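Local coordinates for ErfK/YbiS/YcfS/YnhG family protein (Xylanimonas cellulosilytica, PDB 4LPQ) that probably cross-links peptidoglycan as an L,D-transpeptidase, this chain covering a putative peptidoglycan-binding domain and the catalytic domain, at residues T129-R132 against G133-V137; Y159-G162 against G163-V166; W196-P199 against I200-V204. All coordinates share one frame; numbering follows the deposited sequence.

Interaction 1: residues T129-R132 against G133-V137; sequences TTPR and GDFAV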
ATOM      1  N   THR A 129       6.478 -10.059  13.244  1.00 19.39           N
ATOM      2  CA  THR A 129       5.205 -10.547  12.771  0.50 18.00           C
ATOM      3  C   THR A 129       4.177  -9.409  12.820  1.00 20.46           C
ATOM      4  O   THR A 129       4.091  -8.738  13.831  1.00 31.33           O
ATOM      5  CB  THR A 129       4.723 -11.739  13.688  0.50 18.70           C
ATOM      6  OG1 THR A 129       5.724 -12.766  13.730  0.50 29.40           O
ATOM      7  CG2 THR A 129       3.357 -12.313  13.226  0.50 20.37           C
ATOM      8  N   THR A 130       3.355  -9.287  11.810  1.00 16.43           N
ATOM      9  CA  THR A 130       2.186  -8.423  11.847  1.00 15.05           C
ATOM     10  C   THR A 130       1.013  -9.243  12.209  1.00 16.33           C
ATOM     11  O   THR A 130       0.792 -10.303  11.578  1.00 18.41           O
ATOM     12  CB  THR A 130       1.989  -7.790  10.454  1.00 14.69           C
ATOM     13  OG1 THR A 130       3.158  -6.975  10.141  1.00 15.40           O
ATOM     14  CG2 THR A 130       0.755  -6.934  10.389  1.00 15.72           C
ATOM     15  N   PRO A 131       0.243  -8.817  13.192  1.00 16.81           N
ATOM     16  CA  PRO A 131      -0.816  -9.695  13.598  1.00 19.56           C
ATOM     17  C   PRO A 131      -1.987  -9.729  12.627  1.00 17.87           C
ATOM     18  O   PRO A 131      -2.328  -8.737  12.035  1.00 20.31           O
ATOM     19  CB  PRO A 131      -1.313  -9.095  14.929  1.00 24.96           C
ATOM     20  CG  PRO A 131      -0.883  -7.693  14.881  1.00 30.43           C
ATOM     21  CD  PRO A 131       0.359  -7.644  14.043  1.00 18.68           C
ATOM     22  N   ARG A 132      -2.556 -10.888  12.470  1.00 18.41           N
ATOM     23  CA  ARG A 132      -3.771 -11.120  11.759  1.00 16.74           C
ATOM     24  C   ARG A 132      -4.929 -10.998  12.725  1.00 16.97           C
ATOM     25  O   ARG A 132      -4.841 -11.385  13.908  1.00 20.01           O
ATOM     26  CB  ARG A 132      -3.821 -12.498  11.102  1.00 19.67           C
ATOM     27  CG  ARG A 132      -2.898 -12.576   9.929  1.00 23.49           C
ATOM     28  CD  ARG A 132      -2.703 -13.973   9.320  1.00 37.78           C
ATOM     29  NE  ARG A 132      -1.345 -13.948   8.654  1.00 54.28           N
ATOM     30  CZ  ARG A 132      -0.882 -13.900   7.361  1.00 46.16           C
ATOM     31  NH1 ARG A 132      -1.519 -13.925   6.034  1.00 37.17           N
ATOM     32  NH2 ARG A 132       0.414 -13.758   7.361  1.00 41.99           N
ATOM     33  N   GLY A 133      -6.028 -10.425  12.264  1.00 15.40           N
ATOM     34  CA  GLY A 133      -7.195 -10.245  13.094  1.00 14.73           C
ATOM     35  C   GLY A 133      -7.979  -9.023  12.818  1.00 13.49           C
ATOM     36  O   GLY A 133      -7.843  -8.406  11.789  1.00 15.36           O
ATOM     37  N   ASP A 134      -8.940  -8.759  13.743  1.00 15.41           N
ATOM     38  CA  ASP A 134      -9.918  -7.756  13.535  1.00 14.33           C
ATOM     39  C   ASP A 134      -9.768  -6.714  14.659  1.00 14.25           C
ATOM     40  O   ASP A 134     -10.114  -7.039  15.804  1.00 13.99           O
ATOM     41  CB  ASP A 134     -11.247  -8.461  13.585  1.00 16.92           C
ATOM     42  CG  ASP A 134     -12.319  -7.834  12.905  1.00 20.17           C
ATOM     43  OD1 ASP A 134     -12.379  -6.643  12.805  1.00 22.26           O
ATOM     44  OD2 ASP A 134     -13.267  -8.643  12.514  1.00 26.28           O
ATOM     45  N   PHE A 135      -9.242  -5.564  14.304  1.00 12.64           N
ATOM     46  CA  PHE A 135      -8.798  -4.558  15.242  1.00 12.21           C
ATOM     47  C   PHE A 135      -9.458  -3.220  14.936  1.00 12.84           C
ATOM     48  O   PHE A 135     -10.376  -3.153  14.076  1.00 13.05           O
ATOM     49  CB  PHE A 135      -7.266  -4.421  15.177  1.00 13.14           C
ATOM     50  CG  PHE A 135      -6.573  -5.680  15.419  1.00 14.36           C
ATOM     51  CD1 PHE A 135      -6.464  -6.247  16.665  1.00 17.92           C
ATOM     52  CD2 PHE A 135      -5.931  -6.399  14.373  1.00 15.61           C
ATOM     53  CE1 PHE A 135      -5.845  -7.490  16.859  1.00 19.02           C
ATOM     54  CE2 PHE A 135      -5.282  -7.584  14.612  1.00 16.39           C
ATOM     55  CZ  PHE A 135      -5.234  -8.141  15.855  1.00 16.09           C
ATOM     56  N   ALA A 136      -9.090  -2.147  15.604  1.00 13.08           N
ATOM     57  CA  ALA A 136      -9.646  -0.833  15.361  1.00 13.25           C
ATOM     58  C   ALA A 136      -8.589   0.210  15.698  1.00 12.13           C
ATOM     59  O   ALA A 136      -7.803   0.043  16.599  1.00 13.78           O
ATOM     60  CB  ALA A 136     -10.899  -0.609  16.240  1.00 16.46           C
ATOM     61  N   VAL A 137      -8.627   1.308  14.936  1.00 11.98           N
ATOM     62  CA  VAL A 137      -7.810   2.449  15.265  1.00 12.16           C
ATOM     63  C   VAL A 137      -8.186   2.953  16.654  1.00 12.09           C
ATOM     64  O   VAL A 137      -9.385   3.254  16.878  1.00 14.46           O
ATOM     65  CB  VAL A 137      -7.957   3.579  14.225  1.00 12.76           C
ATOM     66  CG1 VAL A 137      -7.172   4.792  14.621  1.00 13.10           C
ATOM     67  CG2 VAL A 137      -7.588   3.087  12.821  1.00 13.34           C
TER

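Interaction 2: residues Y159-G162 against G163-V166; sequences YFRG and GYAV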
ATOM      1  N   TYR A 159      -2.679   3.854  15.096  1.00 11.74           N
ATOM      2  CA  TYR A 159      -2.370   2.676  15.844  1.00 10.84           C
ATOM      3  C   TYR A 159      -3.611   1.789  15.986  1.00 11.28           C
ATOM      4  O   TYR A 159      -4.686   2.284  16.297  1.00 12.65           O
ATOM      5  CB  TYR A 159      -1.875   3.018  17.253  1.00 12.47           C
ATOM      6  CG  TYR A 159      -0.650   3.819  17.284  1.00 13.28           C
ATOM      7  CD1 TYR A 159      -0.658   5.178  17.074  1.00 14.93           C
ATOM      8  CD2 TYR A 159       0.560   3.219  17.539  1.00 14.12           C
ATOM      9  CE1 TYR A 159       0.491   5.933  17.074  1.00 15.23           C
ATOM     10  CE2 TYR A 159       1.736   3.973  17.580  1.00 14.79           C
ATOM     11  CZ  TYR A 159       1.692   5.343  17.378  1.00 15.56           C
ATOM     12  OH  TYR A 159       2.856   6.129  17.399  1.00 17.75           O
ATOM     13  N   PHE A 160      -3.460   0.477  15.753  1.00 12.93           N
ATOM     14  CA  PHE A 160      -4.559  -0.464  15.853  1.00 12.45           C
ATOM     15  C   PHE A 160      -4.360  -1.586  16.831  1.00 12.54           C
ATOM     16  O   PHE A 160      -5.360  -2.263  17.182  1.00 13.74           O
ATOM     17  CB  PHE A 160      -4.992  -1.034  14.483  1.00 13.84           C
ATOM     18  CG  PHE A 160      -3.860  -1.802  13.784  1.00 13.41           C
ATOM     19  CD1 PHE A 160      -3.668  -3.151  14.010  1.00 14.13           C
ATOM     20  CD2 PHE A 160      -2.998  -1.188  12.888  1.00 14.19           C
ATOM     21  CE1 PHE A 160      -2.677  -3.866  13.390  1.00 13.48           C
ATOM     22  CE2 PHE A 160      -1.996  -1.895  12.294  1.00 13.75           C
ATOM     23  CZ  PHE A 160      -1.826  -3.210  12.565  1.00 13.68           C
ATOM     24  N   ARG A 161      -3.158  -1.874  17.343  1.00 11.55           N
ATOM     25  CA  ARG A 161      -2.968  -2.876  18.398  1.00 12.66           C
ATOM     26  C   ARG A 161      -1.651  -2.597  19.064  1.00 12.95           C
ATOM     27  O   ARG A 161      -0.610  -2.840  18.448  1.00 14.21           O
ATOM     28  CB  ARG A 161      -3.007  -4.322  17.828  1.00 14.26           C
ATOM     29  CG  ARG A 161      -2.976  -5.376  18.900  1.00 15.64           C
ATOM     30  CD  ARG A 161      -2.595  -6.693  18.265  1.00 21.35           C
ATOM     31  NE  ARG A 161      -2.755  -7.823  19.062  1.00 22.34           N
ATOM     32  CZ  ARG A 161      -1.798  -8.608  19.495  1.00 30.68           C
ATOM     33  NH1 ARG A 161      -0.574  -8.206  19.462  1.00 28.07           N
ATOM     34  NH2 ARG A 161      -2.105  -9.737  20.130  1.00 24.10           N
ATOM     35  N   GLY A 162      -1.655  -2.043  20.249  1.00 14.54           N
ATOM     36  CA  GLY A 162      -0.406  -1.695  20.904  1.00 15.88           C
ATOM     37  C   GLY A 162       0.393  -0.803  19.951  1.00 13.90           C
ATOM     38  O   GLY A 162      -0.103   0.235  19.480  1.00 14.80           O
ATOM     39  N   GLY A 163       1.659  -1.127  19.770  1.00 14.31           N
ATOM     40  CA  GLY A 163       2.521  -0.366  18.898  1.00 14.52           C
ATOM     41  C   GLY A 163       2.359  -0.565  17.424  1.00 13.88           C
ATOM     42  O   GLY A 163       2.971   0.081  16.623  1.00 16.81           O
ATOM     43  N   TYR A 164       1.527  -1.501  17.053  1.00 12.66           N
ATOM     44  CA  TYR A 164       1.262  -1.811  15.659  1.00 13.14           C
ATOM     45  C   TYR A 164       0.337  -0.741  15.074  1.00 13.03           C
ATOM     46  O   TYR A 164      -0.780  -0.460  15.569  1.00 14.47           O
ATOM     47  CB  TYR A 164       0.627  -3.171  15.444  1.00 15.14           C
ATOM     48  CG  TYR A 164       1.500  -4.316  15.860  1.00 14.88           C
ATOM     49  CD1 TYR A 164       2.459  -4.809  14.996  1.00 17.42           C
ATOM     50  CD2 TYR A 164       1.374  -4.949  17.031  1.00 17.91           C
ATOM     51  CE1 TYR A 164       3.326  -5.807  15.338  1.00 21.19           C
ATOM     52  CE2 TYR A 164       2.192  -5.972  17.389  1.00 20.77           C
ATOM     53  CZ  TYR A 164       3.169  -6.435  16.525  1.00 22.00           C
ATOM     54  OH  TYR A 164       3.992  -7.468  16.931  1.00 26.06           O
ATOM     55  N   ALA A 165       0.873  -0.089  14.011  1.00 12.53           N
ATOM     56  CA  ALA A 165       0.242   0.998  13.353  1.00 11.91           C
ATOM     57  C   ALA A 165       0.358   0.875  11.863  1.00 12.64           C
ATOM     58  O   ALA A 165       1.234   0.209  11.318  1.00 12.90           O
ATOM     59  CB  ALA A 165       0.917   2.323  13.761  1.00 14.11           C
ATOM     60  N   VAL A 166      -0.545   1.564  11.166  1.00 10.91           N
ATOM     61  CA  VAL A 166      -0.411   1.934   9.733  1.00 12.29           C
ATOM     62  C   VAL A 166       0.219   3.323   9.708  1.00 12.29           C
ATOM     63  O   VAL A 166      -0.215   4.232  10.435  1.00 12.29           O
ATOM     64  CB  VAL A 166      -1.783   1.966   9.032  1.00 12.03           C
ATOM     65  CG1 VAL A 166      -1.611   2.296   7.554  1.00 14.10           C
ATOM     66  CG2 VAL A 166      -2.471   0.611   9.168  1.00 13.49           C
TER

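Interaction 3: residues W196-P199 against I200-V204; sequences WGMP and IGTRV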
ATOM      1  N   TRP A 196     -10.035  10.706   2.596  1.00 16.48           N
ATOM      2  CA  TRP A 196     -10.916   9.593   2.946  1.00 17.33           C
ATOM      3  C   TRP A 196     -11.521   9.745   4.330  1.00 17.64           C
ATOM      4  O   TRP A 196     -12.746   9.734   4.480  1.00 18.87           O
ATOM      5  CB  TRP A 196     -10.220   8.238   2.783  1.00 16.61           C
ATOM      6  CG  TRP A 196     -11.112   7.114   2.795  1.00 17.96           C
ATOM      7  CD1 TRP A 196     -12.174   6.920   2.005  1.00 18.93           C
ATOM      8  CD2 TRP A 196     -10.950   5.903   3.529  1.00 17.49           C
ATOM      9  NE1 TRP A 196     -12.766   5.711   2.242  1.00 19.53           N
ATOM     10  CE2 TRP A 196     -12.012   5.047   3.155  1.00 18.33           C
ATOM     11  CE3 TRP A 196     -10.089   5.479   4.565  1.00 15.04           C
ATOM     12  CZ2 TRP A 196     -12.177   3.795   3.714  1.00 17.29           C
ATOM     13  CZ3 TRP A 196     -10.190   4.245   5.090  1.00 17.06           C
ATOM     14  CH2 TRP A 196     -11.192   3.411   4.699  1.00 18.08           C
ATOM     15  N   GLY A 197     -10.676   9.885   5.328  1.00 16.58           N
ATOM     16  CA  GLY A 197     -10.999   9.921   6.711  1.00 17.71           C
ATOM     17  C   GLY A 197     -10.977   8.517   7.263  1.00 17.12           C
ATOM     18  O   GLY A 197     -11.620   7.594   6.755  1.00 19.94           O
HETATM   19  N   MSE A 198     -10.225   8.375   8.338  1.00 16.26           N
HETATM   20  CA  MSE A 198     -10.012   7.074   9.002  1.00 16.14           C
HETATM   21  C   MSE A 198      -9.992   7.383  10.479  1.00 14.57           C
HETATM   22  O   MSE A 198      -8.965   7.314  11.158  1.00 16.60           O
HETATM   23  CB  MSE A 198      -8.644   6.540   8.464  1.00 18.76           C
HETATM   24  CG  MSE A 198      -8.304   5.206   8.957  1.00 17.88           C
HETATM   25 SE   MSE A 198      -6.565   4.738   8.083  0.70 19.03          SE
HETATM   26  CE  MSE A 198      -6.193   3.319   9.412  1.00 19.21           C
ATOM     27  N   PRO A 199     -11.179   7.720  11.036  1.00 15.63           N
ATOM     28  CA  PRO A 199     -11.163   8.225  12.392  1.00 15.20           C
ATOM     29  C   PRO A 199     -10.934   7.181  13.432  1.00 14.03           C
ATOM     30  O   PRO A 199     -11.004   5.960  13.148  1.00 15.55           O
ATOM     31  CB  PRO A 199     -12.609   8.798  12.581  1.00 16.71           C
ATOM     32  CG  PRO A 199     -13.400   8.024  11.551  1.00 17.51           C
ATOM     33  CD  PRO A 199     -12.486   7.857  10.373  1.00 15.14           C
ATOM     34  N   ILE A 200     -10.671   7.594  14.661  1.00 15.69           N
ATOM     35  CA  ILE A 200     -10.620   6.700  15.777  0.50 13.78           C
ATOM     36  C   ILE A 200     -11.902   5.816  15.718  1.00 14.09           C
ATOM     37  O   ILE A 200     -13.008   6.326  15.512  1.00 18.84           O
ATOM     38  CB  ILE A 200     -10.412   7.532  17.078  0.50 12.36           C
ATOM     39  CG1 ILE A 200      -9.105   8.449  17.035  0.50 15.36           C
ATOM     40  CG2 ILE A 200     -10.462   6.607  18.302  0.50 13.15           C
ATOM     41  CD1 ILE A 200      -7.738   7.636  16.843  0.50 11.60           C
ATOM     42  N   GLY A 201     -11.713   4.532  15.922  1.00 13.41           N
ATOM     43  CA  GLY A 201     -12.768   3.560  15.920  1.00 15.21           C
ATOM     44  C   GLY A 201     -12.866   2.774  14.619  1.00 14.37           C
ATOM     45  O   GLY A 201     -13.558   1.759  14.551  1.00 15.18           O
ATOM     46  N   THR A 202     -12.190   3.233  13.554  1.00 13.44           N
ATOM     47  CA  THR A 202     -12.274   2.556  12.261  1.00 12.37           C
ATOM     48  C   THR A 202     -11.732   1.141  12.388  1.00 12.11           C
ATOM     49  O   THR A 202     -10.600   0.920  12.832  1.00 13.78           O
ATOM     50  CB  THR A 202     -11.529   3.338  11.183  1.00 14.07           C
ATOM     51  OG1 THR A 202     -12.043   4.650  11.018  1.00 15.62           O
ATOM     52  CG2 THR A 202     -11.556   2.633   9.856  1.00 14.98           C
ATOM     53  N   ARG A 203     -12.488   0.180  11.830  1.00 13.21           N
ATOM     54  CA  ARG A 203     -12.074  -1.211  11.777  1.00 12.83           C
ATOM     55  C   ARG A 203     -10.810  -1.352  10.919  1.00 12.58           C
ATOM     56  O   ARG A 203     -10.772  -0.852   9.786  1.00 13.23           O
ATOM     57  CB  ARG A 203     -13.199  -2.060  11.206  1.00 14.06           C
ATOM     58  CG  ARG A 203     -13.006  -3.552  11.227  1.00 14.32           C
ATOM     59  CD  ARG A 203     -14.214  -4.196  10.595  1.00 14.97           C
ATOM     60  NE  ARG A 203     -14.163  -5.623  10.715  1.00 16.00           N
ATOM     61  CZ  ARG A 203     -14.895  -6.477  10.016  1.00 15.74           C
ATOM     62  NH1 ARG A 203     -15.755  -5.993   9.113  1.00 17.81           N
ATOM     63  NH2 ARG A 203     -14.779  -7.770  10.220  1.00 18.45           N
ATOM     64  N   VAL A 204      -9.904  -2.173  11.389  1.00 12.46           N
ATOM     65  CA  VAL A 204      -8.694  -2.521  10.657  1.00 12.16           C
ATOM     66  C   VAL A 204      -8.641  -4.042  10.697  1.00 12.65           C
ATOM     67  O   VAL A 204      -8.468  -4.648  11.747  1.00 14.75           O
ATOM     68  CB  VAL A 204      -7.388  -1.951  11.281  1.00 13.45           C
ATOM     69  CG1 VAL A 204      -6.158  -2.364  10.440  1.00 14.93           C
ATOM     70  CG2 VAL A 204      -7.508  -0.442  11.327  1.00 13.79           C
TER

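Interaction 1: residues T129-R132 against G133-V137
Phe135 folds back along its own chain onto Pro131 and Arg132, and this is the close-packed half of the contact. Its CZ lies 4.1 Å from CB of Pro131. The same CZ is 3.8 Å from the carbonyl O of Arg132. Both this carbonyl and that of Pro131 approach the ring obliquely. The first torsion accounts for the placement: with CG opposite the carbonyl carbon and beside the backbone N (chi1 -56°), the ring leans toward the preceding residues. Leu206 and Arg161 also touch it. Between Arg132 and the strand residues Asp134 and Phe135, Gly133 adopts phi 146° and psi -170°, angles at which a beta carbon would be jammed against O of Arg132, so the chain needs a glycine to enter the strand in this way.

The solvent side is looser and held by charge. The side chain of Arg132 leaves its backbone away from residues 133-137 and runs extended from CG to NE, and its NH1 makes salt bridges with the C-terminal OXT of Tyr207 and with OD1 of Asp93. Asp134 likewise sets off away, and its OD2 forms a salt bridge with Arg203.

Gly133 and Phe135 make backbone bonds to Leu206 and Val204, so the bend is the entry of strand 133-140 into the mixed sheet of the YkuD-type catalytic domain, with the side chain of Pro131 about 8 Å from that of Cys181, the predicted nucleophile.

Interaction 2: residues Y159-G162 against G163-V166
The Phe160 ring packs on Tyr164 at the apolar centre of a beta-hairpin end, closed by a type II' turn from Arg161 to Tyr164 and carrying a classic beta bulge. CB of Tyr164 makes a CH-pi contact 4.2 Å from the centroid of the Phe160 ring, and Val166 CG2 meets Phe160 CE2 at 4.0 Å. Phe160 places CG between its backbone N and carbonyl carbon (chi1 61°), which swings the ring across the partner strand, where Val204 and Leu206 also touch it. Were Phe160 cut back to an alanine, a gap would probably open beside Tyr164 CB and Val166 CG2, and Val204 and Leu206 would lose a partner. On the sheet face that carries Tyr159 and Ala165, CB of Ala165 lies 3.9 Å above the plane of the Tyr159 ring, toward its rim; the side chain of Ala165 is about 4 Å from that of Cys181, the predicted nucleophile.

The bulge is read from one acceptor: Tyr164 O takes Phe160 N at 2.8 Å, in the carbonyl plane, and Arg161 N at 3.3 Å. Tyr164 N returns a bond to Arg161 O, closing the turn. At the outer edge, the Arg161 and Tyr164 side chains run alongside, pointing the same way, the guanidinium and ring planes 53° apart, and Arg161 O lies in the plane of the Tyr164 ring, 3.2 Å from its CD2.

Interaction 3: residues W196-P199 against I200-V204
Thr202 grips the carbonyl O of Pro199 with two donors. Its backbone N binds that O at 3.0 Å, closing a type II beta turn from Pro199 to Thr202, and its OG1 gives a second bond to the same Pro199 O at 2.7 Å, in the carbonyl plane and on a lone pair. The turn itself places the N; chi1 of -59°, with OG1 opposite the carbonyl carbon of Thr202 and beside its N, brings the hydroxyl to the same O. The threonine side chain crosses the proline ring at about a right angle, with OG1 3.3 Å from CD of Pro199. At the third turn position, Gly201 has phi 101° and psi -14°, angles at which a beta carbon would be jammed against the carbonyl O of Ile200.

Around this bonded pair lies an apolar layer. CG2 of Thr202 meets CG of Met198, a selenomethionine here, at 4.2 Å. The Met198 chain is fully extended, carrying its CE to 4.4 Å from CG2 of Val204, and Val88 and Val137 also border it.

Farther out, Met198 O accepts from Lys158 NZ, and backbone bonds join Gly201 and Thr202 to Val137. Gly197 is the first residue to leave helical angles after helix 186-196, where Trp196 stacks on Trp191. The turn leads on into strand 203-206 of the YkuD-type domain's mixed sheet.

A carbonyl O can only accept, so the Thr202 hydroxyl is the donor: one oxygen is gripped by backbone and side chain, and the buried hydroxyl gains a partner.

Along the chain the three contacts follow in series, none nested in or crossing another. Interaction 1 closes the bend from the loop after strand 124-127 into strand 133-140. Interaction 2 closes the hairpin joining strands 154-159 and 164-168, and interaction 3 the turn carrying helix 186-196 into strand 203-206. All meet on one mixed sheet of the catalytic domain. Interactions 1 and 2 pack directly, Phe135 CE1 lying 3.6 Å from Arg161 CD. Between interactions 1 and 3, the neighbouring strands make a probable hydrogen bond, Phe135 N to Val204 O, and the turn before strand 203-206 adds another, Gly201 N to Val137 O, both 2.8 Å. Interactions 2 and 3 touch through Phe160 and Val204.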